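Beta-N-acetylhexosaminidase (Thermotoga neapolitana, PDB 5BZA) probably hydrolyses terminal non-reducing N-acetyl-D-hexosamine residues from N-acetyl-beta-D-hexosaminides, as a thermostable family 3 glycoside hydrolase. Local coordinates at residues V138-G143 with D190-R195; G166-D171 with P177-S182; P214-L219 with K225-E230. One frame throughout, in Å; residues are numbered along the deposited sequence.

Contact 1: V138-G143 with D190-R195; sequences VVASHG and DLLPFR
With CG1 of Val139 anti to the backbone N (chi1 173°), that methyl is aimed at the ring of Pro193 and touches its CG at 3.6 Å and its CB almost as closely. Ala140 has no torsion to set: its CB lies alongside Pro193 CA, while its own CA rests on Pro193 CB at 3.7 Å. The two backbones are therefore very close, with the CA atoms of Ala140 and Pro193 only 3.8 Å apart. These are neighbouring outer helices of the TIM barrel: helix 136-153 comes before strand 156-162, and helix 192-198 comes after it. On the far side of the second helix Phe194 turns inward onto Ile159 of that strand. Where the helices meet, one water donates to both backbones, to Ala140 O at 3.0 Å and to Pro193 O at 3.1 Å. To one side, Leu192 CG approaches Ala140 CB at 4.4 Å. Away from the interface, Val138 O is gripped twice by His142, by its backbone N and, from the opposite face of the carbonyl plane, by ND1 at 2.7 Å; NE2 of the same ring bonds to Val87 O, which fixes the imidazole at both nitrogens.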
loop_
_atom_site.group_PDB
_atom_site.type_symbol
_atom_site.label_atom_id
_atom_site.label_comp_id
_atom_site.label_asym_id
_atom_site.label_seq_id
_atom_site.Cartn_x
_atom_site.Cartn_y
_atom_site.Cartn_z
ATOM N N VAL B 138 25.764 -2.832 -16.791
ATOM C CA VAL B 138 24.491 -2.176 -16.532
ATOM C C VAL B 138 23.793 -2.863 -15.368
ATOM O O VAL B 138 23.254 -2.199 -14.443
ATOM C CB VAL B 138 23.586 -2.195 -17.807
ATOM C CG1 VAL B 138 22.154 -1.655 -17.505
ATOM C CG2 VAL B 138 24.233 -1.353 -18.902
ATOM N N VAL B 139 23.787 -4.194 -15.416
ATOM C CA VAL B 139 23.202 -5.005 -14.341
ATOM C C VAL B 139 23.954 -4.755 -13.035
ATOM O O VAL B 139 23.353 -4.649 -11.953
ATOM C CB VAL B 139 23.216 -6.524 -14.703
ATOM C CG1 VAL B 139 22.777 -7.441 -13.532
ATOM C CG2 VAL B 139 22.373 -6.781 -15.909
ATOM N N ALA B 140 25.270 -4.644 -13.120
ATOM C CA ALA B 140 26.062 -4.416 -11.917
ATOM C C ALA B 140 25.748 -3.066 -11.255
ATOM O O ALA B 140 25.639 -3.014 -10.035
ATOM C CB ALA B 140 27.572 -4.535 -12.221
ATOM N N SER B 141 25.659 -1.981 -12.033
ATOM C CA SER B 141 25.458 -0.667 -11.410
ATOM C C SER B 141 24.017 -0.555 -10.864
ATOM O O SER B 141 23.798 -0.068 -9.747
ATOM C CB SER B 141 25.788 0.498 -12.374
ATOM O OG SER B 141 24.903 0.622 -13.476
ATOM N N HIS B 142 23.052 -1.068 -11.615
ATOM C CA HIS B 142 21.664 -1.030 -11.164
ATOM C C HIS B 142 21.439 -1.946 -9.952
ATOM O O HIS B 142 20.653 -1.624 -9.058
ATOM C CB HIS B 142 20.726 -1.402 -12.296
ATOM C CG HIS B 142 20.611 -0.340 -13.339
ATOM N ND1 HIS B 142 21.599 -0.108 -14.282
ATOM C CD2 HIS B 142 19.650 0.585 -13.567
ATOM C CE1 HIS B 142 21.219 0.878 -15.074
ATOM N NE2 HIS B 142 20.044 1.326 -14.653
ATOM N N GLY B 143 22.120 -3.078 -9.931
ATOM C CA GLY B 143 22.063 -3.992 -8.799
ATOM C C GLY B 143 22.679 -3.418 -7.538
ATOM O O GLY B 143 22.152 -3.632 -6.411
ATOM N N ASP B 190 27.996 -13.171 -15.833
ATOM C CA ASP B 190 26.912 -13.458 -14.923
ATOM C C ASP B 190 27.306 -13.100 -13.506
ATOM O O ASP B 190 26.442 -12.643 -12.707
ATOM C CB ASP B 190 26.468 -14.913 -15.006
ATOM C CG ASP B 190 26.087 -15.332 -16.426
ATOM O OD1 ASP B 190 27.005 -15.431 -17.296
ATOM O OD2 ASP B 190 24.874 -15.591 -16.689
ATOM N N LEU B 191 28.591 -13.296 -13.187
ATOM C CA LEU B 191 29.048 -13.049 -11.819
ATOM C C LEU B 191 29.440 -11.609 -11.523
ATOM O O LEU B 191 29.587 -11.269 -10.356
ATOM C CB LEU B 191 30.229 -13.971 -11.474
ATOM C CG LEU B 191 29.876 -15.407 -11.054
ATOM C CD1 LEU B 191 31.142 -16.301 -10.992
ATOM C CD2 LEU B 191 29.108 -15.401 -9.728
ATOM N N LEU B 192 29.609 -10.789 -12.565
ATOM C CA LEU B 192 30.100 -9.418 -12.403
ATOM C C LEU B 192 29.202 -8.575 -11.440
ATOM O O LEU B 192 29.724 -7.880 -10.544
ATOM C CB LEU B 192 30.208 -8.725 -13.774
ATOM C CG LEU B 192 30.678 -7.267 -13.736
ATOM C CD1 LEU B 192 32.144 -7.163 -13.303
ATOM C CD2 LEU B 192 30.424 -6.490 -15.037
ATOM N N PRO B 193 27.862 -8.650 -11.600
ATOM C CA PRO B 193 27.031 -7.868 -10.678
ATOM C C PRO B 193 27.109 -8.409 -9.241
ATOM O O PRO B 193 27.108 -7.603 -8.278
ATOM C CB PRO B 193 25.612 -8.008 -11.271
ATOM C CG PRO B 193 25.671 -9.129 -12.210
ATOM C CD PRO B 193 27.055 -9.254 -12.686
ATOM N N PHE B 194 27.190 -9.737 -9.080
ATOM C CA PHE B 194 27.433 -10.314 -7.744
ATOM C C PHE B 194 28.742 -9.791 -7.091
ATOM O O PHE B 194 28.775 -9.459 -5.888
ATOM C CB PHE B 194 27.414 -11.839 -7.790
ATOM C CG PHE B 194 26.046 -12.433 -8.097
ATOM C CD1 PHE B 194 25.621 -12.611 -9.415
ATOM C CD2 PHE B 194 25.207 -12.848 -7.073
ATOM C CE1 PHE B 194 24.363 -13.158 -9.699
ATOM C CE2 PHE B 194 23.950 -13.401 -7.352
ATOM C CZ PHE B 194 23.536 -13.558 -8.680
ATOM N N ARG B 195 29.814 -9.762 -7.890
ATOM C CA ARG B 195 31.110 -9.257 -7.469
ATOM C C ARG B 195 31.003 -7.786 -7.044
ATOM O O ARG B 195 31.638 -7.347 -6.067
ATOM C CB ARG B 195 32.138 -9.444 -8.599
ATOM C CG ARG B 195 32.525 -10.923 -8.826
ATOM C CD ARG B 195 33.230 -11.228 -10.183
ATOM N NE ARG B 195 34.430 -10.431 -10.383
ATOM C CZ ARG B 195 34.847 -9.995 -11.572
ATOM N NH1 ARG B 195 34.174 -10.306 -12.685
ATOM N NH2 ARG B 195 35.951 -9.256 -11.652
HETATM O O HOH W 1 24.785 -5.587 -8.833
#

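Contact 2: G166-D171 with P177-S182; sequences GKTADD and PTVNAS. With CD (cadmium ion), chain O.
Pro177 makes the largest single contribution to the van der Waals contact: its CB sits 3.2 Å from Thr168 OG1 and 3.4 Å from Asp170 CB, and its CG lies against Asp170 O. Further along, Val179 CG2 packs on the backbone carbonyl carbon of Lys167 and on Thr168 CB, the threonine and valine side chains meeting at about a right angle. The two segments run nearly antiparallel, 173° apart, yet no direct hydrogen bond joins them.

Between the two segments, polar contact runs through water, with an ST turn inside the first. Thr168 OG1, anti to the backbone N at chi1 171°, accepts there from Asp170 N at 3.0 Å. Water 3 gathers Thr168 OG1, Asp170 OD2 and Thr178 N, donating to OD2 and accepting from the Thr178 amide at 2.6 Å. Water 2 spans Lys167 O and Asn180 N. The backbones of Pro177 and Val179 bond to Lys212.

Both segments belong to the long loop after barrel strand 156-162, which holds the Gly-x4-Asp-Ser-His sequence familiar from family 3 N-acetylglucosaminidases; in relatives this loop brings the acid/base group to the active site.

Ionic contacts lie at the extremes. Asp171 chelates a cadmium ion, OD1 at 2.7 Å and OD2 at 2.6 Å, with His173 as a further ligand. Lys167 lays its CD near Ala181 CB, 4.2 Å away, and sends NZ on to a salt bridge with Glu189.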
loop_
_atom_site.group_PDB
_atom_site.type_symbol
_atom_site.label_atom_id
_atom_site.label_comp_id
_atom_site.label_asym_id
_atom_site.label_seq_id
_atom_site.Cartn_x
_atom_site.Cartn_y
_atom_site.Cartn_z
ATOM N N GLY B 166 20.388 -16.406 -15.944
ATOM C CA GLY B 166 19.845 -15.761 -17.117
ATOM C C GLY B 166 19.984 -16.516 -18.427
ATOM O O GLY B 166 19.125 -16.371 -19.317
ATOM N N LYS B 167 20.996 -17.380 -18.517
ATOM C CA LYS B 167 21.409 -17.990 -19.786
ATOM C C LYS B 167 20.786 -19.344 -20.037
ATOM O O LYS B 167 21.389 -20.171 -20.709
ATOM C CB LYS B 167 22.924 -18.146 -19.834
ATOM C CG LYS B 167 23.666 -16.933 -20.266
ATOM C CD LYS B 167 25.079 -17.070 -19.741
ATOM C CE LYS B 167 26.062 -16.234 -20.520
ATOM N NZ LYS B 167 25.879 -14.821 -20.356
ATOM N N THR B 168 19.678 -19.632 -19.374
ATOM C CA THR B 168 18.908 -20.828 -19.640
ATOM C C THR B 168 17.480 -20.444 -19.991
ATOM O O THR B 168 16.966 -19.419 -19.506
ATOM C CB THR B 168 18.894 -21.767 -18.432
ATOM O OG1 THR B 168 17.957 -22.821 -18.671
ATOM C CG2 THR B 168 18.461 -21.005 -17.185
ATOM N N ALA B 169 16.837 -21.239 -20.846
ATOM C CA ALA B 169 15.437 -20.969 -21.213
ATOM C C ALA B 169 14.504 -21.719 -20.265
ATOM O O ALA B 169 13.315 -21.427 -20.166
ATOM C CB ALA B 169 15.161 -21.357 -22.656
ATOM N N ASP B 170 15.078 -22.668 -19.540
ATOM C CA ASP B 170 14.325 -23.513 -18.631
ATOM C C ASP B 170 14.058 -22.910 -17.247
ATOM O O ASP B 170 14.831 -22.093 -16.726
ATOM C CB ASP B 170 15.045 -24.837 -18.505
ATOM C CG ASP B 170 14.876 -25.687 -19.745
ATOM O OD1 ASP B 170 13.743 -25.731 -20.265
ATOM O OD2 ASP B 170 15.875 -26.269 -20.217
ATOM N N ASP B 171 12.927 -23.322 -16.686
ATOM C CA ASP B 171 12.419 -22.837 -15.411
ATOM C C ASP B 171 12.572 -23.848 -14.258
ATOM O O ASP B 171 12.025 -24.945 -14.338
ATOM C CB ASP B 171 10.943 -22.473 -15.630
ATOM C CG ASP B 171 10.323 -21.781 -14.449
ATOM O OD1 ASP B 171 10.463 -22.313 -13.320
ATOM O OD2 ASP B 171 9.675 -20.717 -14.666
ATOM N N PRO B 177 17.236 -26.597 -14.933
ATOM C CA PRO B 177 17.757 -25.981 -16.156
ATOM C C PRO B 177 19.261 -26.167 -16.248
ATOM O O PRO B 177 19.899 -26.565 -15.270
ATOM C CB PRO B 177 17.377 -24.497 -16.002
ATOM C CG PRO B 177 16.352 -24.461 -14.868
ATOM C CD PRO B 177 16.752 -25.582 -13.972
ATOM N N THR B 178 19.804 -25.880 -17.421
ATOM C CA THR B 178 21.225 -25.982 -17.678
ATOM C C THR B 178 21.773 -24.698 -18.297
ATOM O O THR B 178 21.165 -24.137 -19.215
ATOM C CB THR B 178 21.497 -27.194 -18.597
ATOM O OG1 THR B 178 21.349 -28.390 -17.820
ATOM C CG2 THR B 178 22.900 -27.142 -19.188
ATOM N N VAL B 179 22.890 -24.204 -17.770
ATOM C CA VAL B 179 23.606 -23.075 -18.397
ATOM C C VAL B 179 24.958 -23.601 -18.896
ATOM O O VAL B 179 25.708 -24.198 -18.127
ATOM C CB VAL B 179 23.795 -21.898 -17.420
ATOM C CG1 VAL B 179 24.888 -20.961 -17.856
ATOM C CG2 VAL B 179 22.457 -21.148 -17.234
ATOM N N ASN B 180 25.269 -23.401 -20.174
ATOM C CA ASN B 180 26.450 -24.087 -20.756
ATOM C C ASN B 180 27.703 -23.264 -20.656
ATOM O O ASN B 180 28.760 -23.696 -21.123
ATOM C CB ASN B 180 26.234 -24.389 -22.230
ATOM C CG ASN B 180 25.179 -25.399 -22.449
ATOM O OD1 ASN B 180 25.107 -26.426 -21.751
ATOM N ND2 ASN B 180 24.293 -25.095 -23.391
ATOM N N ALA B 181 27.577 -22.060 -20.110
ATOM C CA ALA B 181 28.707 -21.149 -20.041
ATOM C C ALA B 181 29.894 -21.767 -19.308
ATOM O O ALA B 181 29.737 -22.445 -18.288
ATOM C CB ALA B 181 28.278 -19.813 -19.336
ATOM N N SER B 182 31.088 -21.531 -19.837
ATOM C CA SER B 182 32.322 -21.870 -19.122
ATOM C C SER B 182 32.510 -20.963 -17.898
ATOM O O SER B 182 31.991 -19.836 -17.858
ATOM C CB SER B 182 33.511 -21.725 -20.045
ATOM O OG SER B 182 33.691 -20.345 -20.338
HETATM CD CD CD O . 9.027 -20.415 -12.135
HETATM O O HOH W 2 23.490 -21.892 -21.721
HETATM O O HOH W 3 18.308 -25.776 -19.493
#

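Contact 3: P214-L219 with K225-E230; sequences PAVDDL and KKLITE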
loop_
_atom_site.group_PDB
_atom_site.type_symbol
_atom_site.label_atom_id
_atom_site.label_comp_id
_atom_site.label_asym_id
_atom_site.label_seq_id
_atom_site.Cartn_x
_atom_site.Cartn_y
_atom_site.Cartn_z
ATOM N N PRO B 214 27.127 -27.377 -16.441
ATOM C CA PRO B 214 27.923 -28.564 -16.831
ATOM C C PRO B 214 29.405 -28.292 -17.121
ATOM O O PRO B 214 30.185 -29.139 -16.741
ATOM C CB PRO B 214 27.216 -29.067 -18.089
ATOM C CG PRO B 214 25.837 -28.609 -17.944
ATOM C CD PRO B 214 25.872 -27.279 -17.200
ATOM N N ALA B 215 29.765 -27.152 -17.731
ATOM C CA ALA B 215 31.149 -26.786 -17.977
ATOM C C ALA B 215 31.912 -26.587 -16.680
ATOM O O ALA B 215 33.137 -26.411 -16.713
ATOM C CB ALA B 215 31.235 -25.515 -18.819
ATOM N N VAL B 216 31.217 -26.643 -15.537
ATOM C CA VAL B 216 31.832 -26.321 -14.255
ATOM C C VAL B 216 31.711 -27.423 -13.198
ATOM O O VAL B 216 32.664 -27.638 -12.422
ATOM C CB VAL B 216 31.201 -24.990 -13.628
ATOM C CG1 VAL B 216 31.834 -24.648 -12.280
ATOM C CG2 VAL B 216 31.295 -23.784 -14.589
ATOM N N ASP B 217 30.538 -28.077 -13.121
ATOM C CA ASP B 217 30.271 -29.043 -12.039
ATOM C C ASP B 217 28.972 -29.824 -12.315
ATOM O O ASP B 217 28.153 -29.363 -13.084
ATOM C CB ASP B 217 30.158 -28.323 -10.714
ATOM C CG ASP B 217 30.220 -29.242 -9.544
ATOM O OD1 ASP B 217 30.808 -30.332 -9.702
ATOM O OD2 ASP B 217 29.621 -28.913 -8.482
ATOM N N ASP B 218 28.780 -31.005 -11.730
ATOM C CA ASP B 218 27.558 -31.750 -12.050
ATOM C C ASP B 218 26.322 -31.298 -11.271
ATOM O O ASP B 218 25.206 -31.562 -11.679
ATOM C CB ASP B 218 27.681 -33.221 -11.714
ATOM C CG ASP B 218 28.626 -33.961 -12.600
ATOM O OD1 ASP B 218 29.076 -33.450 -13.629
ATOM O OD2 ASP B 218 28.855 -35.106 -12.229
ATOM N N LEU B 219 26.546 -30.679 -10.127
ATOM C CA LEU B 219 25.459 -30.370 -9.208
ATOM C C LEU B 219 24.803 -29.060 -9.507
ATOM O O LEU B 219 25.471 -28.123 -9.902
ATOM C CB LEU B 219 26.006 -30.336 -7.788
ATOM C CG LEU B 219 26.430 -31.730 -7.359
ATOM C CD1 LEU B 219 27.288 -31.664 -6.089
ATOM C CD2 LEU B 219 25.196 -32.576 -7.157
ATOM N N LYS B 225 29.247 -27.847 -3.945
ATOM C CA LYS B 225 30.355 -27.411 -3.094
ATOM C C LYS B 225 31.386 -26.613 -3.892
ATOM O O LYS B 225 32.041 -25.700 -3.382
ATOM C CB LYS B 225 31.048 -28.613 -2.447
ATOM C CG LYS B 225 32.195 -28.215 -1.523
ATOM C CD LYS B 225 32.817 -29.423 -0.827
ATOM C CE LYS B 225 31.802 -30.246 -0.022
ATOM N NZ LYS B 225 32.503 -31.258 0.854
ATOM N N LYS B 226 31.505 -26.919 -5.169
ATOM C CA LYS B 226 32.461 -26.166 -5.933
ATOM C C LYS B 226 31.963 -24.737 -6.082
ATOM O O LYS B 226 32.673 -23.796 -5.739
ATOM C CB LYS B 226 32.697 -26.824 -7.283
ATOM C CG LYS B 226 33.702 -26.098 -8.170
ATOM C CD LYS B 226 33.994 -26.929 -9.423
ATOM C CE LYS B 226 35.092 -26.301 -10.284
ATOM N NZ LYS B 226 36.292 -25.906 -9.453
ATOM N N LEU B 227 30.712 -24.582 -6.482
ATOM C CA LEU B 227 30.163 -23.254 -6.739
ATOM C C LEU B 227 29.993 -22.447 -5.439
ATOM O O LEU B 227 30.282 -21.256 -5.421
ATOM C CB LEU B 227 28.813 -23.383 -7.483
ATOM C CG LEU B 227 28.956 -23.686 -8.989
ATOM C CD1 LEU B 227 27.642 -24.102 -9.643
ATOM C CD2 LEU B 227 29.587 -22.543 -9.736
ATOM N N ILE B 228 29.546 -23.065 -4.352
ATOM C CA ILE B 228 29.310 -22.257 -3.151
ATOM C C ILE B 228 30.595 -22.084 -2.315
ATOM O O ILE B 228 30.876 -20.990 -1.840
ATOM C CB ILE B 228 28.166 -22.841 -2.283
ATOM C CG1 ILE B 228 26.884 -22.930 -3.084
ATOM C CG2 ILE B 228 27.941 -22.001 -1.008
ATOM C CD1 ILE B 228 25.840 -23.750 -2.369
ATOM N N THR B 229 31.408 -23.135 -2.148
ATOM C CA THR B 229 32.636 -22.945 -1.351
ATOM C C THR B 229 33.790 -22.383 -2.191
ATOM O O THR B 229 34.357 -21.336 -1.857
ATOM C CB THR B 229 33.148 -24.246 -0.677
ATOM O OG1 THR B 229 32.124 -24.829 0.136
ATOM C CG2 THR B 229 34.361 -23.915 0.217
ATOM N N GLU B 230 34.109 -23.034 -3.305
ATOM C CA GLU B 230 35.293 -22.629 -4.062
ATOM C C GLU B 230 35.051 -21.269 -4.709
ATOM O O GLU B 230 35.928 -20.381 -4.686
ATOM C CB GLU B 230 35.665 -23.667 -5.126
ATOM C CG GLU B 230 36.039 -25.022 -4.567
ATOM C CD GLU B 230 36.686 -25.923 -5.602
ATOM O OE1 GLU B 230 37.114 -25.407 -6.664
ATOM O OE2 GLU B 230 36.711 -27.158 -5.380
HETATM O O HOH W 4 30.488 -29.696 -6.285
#
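The carboxylate of Asp217 has Lys226 CB over one face, 3.9 Å from OD2. Water 4, tilted out of the plane toward that same face, donates to OD2 at 2.5 Å and accepts from Lys226 N, and Ser224 OG is a further hydrogen-bond partner of OD2. A second flat group, the carboxylate of Glu230, is approached by Lys226 NZ from above its plane, 41° out of it, in a salt bridge of 3.0 Å to OE1.

Lys226 links the two. Its chain runs extended as far as CE, past Val216, so that CD lies 3.4 Å from Val216 O; only the last bond bends (chi4 48°), turning NZ back to Glu230, one helical turn on. Cut back to an alanine, this position would probably leave Glu230 OE1 without its positive mate and Val216 without the methylene chain lying across it. Beside the lysine chain is a small apolar contact, Val216 CG1 against Leu227 CD2 at 4.0 Å, the side chains at about a right angle; Phe183 and Leu186 of helix 183-188 also touch Val216.

Being close to the amide-rich start of helix 225-235 would probably favour the charged form of Asp217. Ser224 OG also bonds to Leu227 N. Here the loop leaving barrel strand 205-208 folds back over the first turn of the helix it leads into, within one beta-alpha unit of the TIM barrel.

Overall arrangement
Contact 1 is the buried one, made of apolar side chains between two outer helices of the barrel; contact 2 joins two parts of the loop after strand 156-162, and contact 3 sets the loop after strand 205-208 against the start of helix 225-235; both are partly buried. None has a direct hydrogen bond across it, and water bridges all three. Contact 2 adds a metal, contact 3 a salt bridge within its helix. Segment 166-182 falls between the two helices of contact 1, and Lys167 reaches Asp190 in a long, weak ion pair. Contacts 2 and 3 touch by packing, Thr178 and Val179 lying against Pro214, whereas contacts 1 and 3 stay about 7 Å apart at nearest atoms.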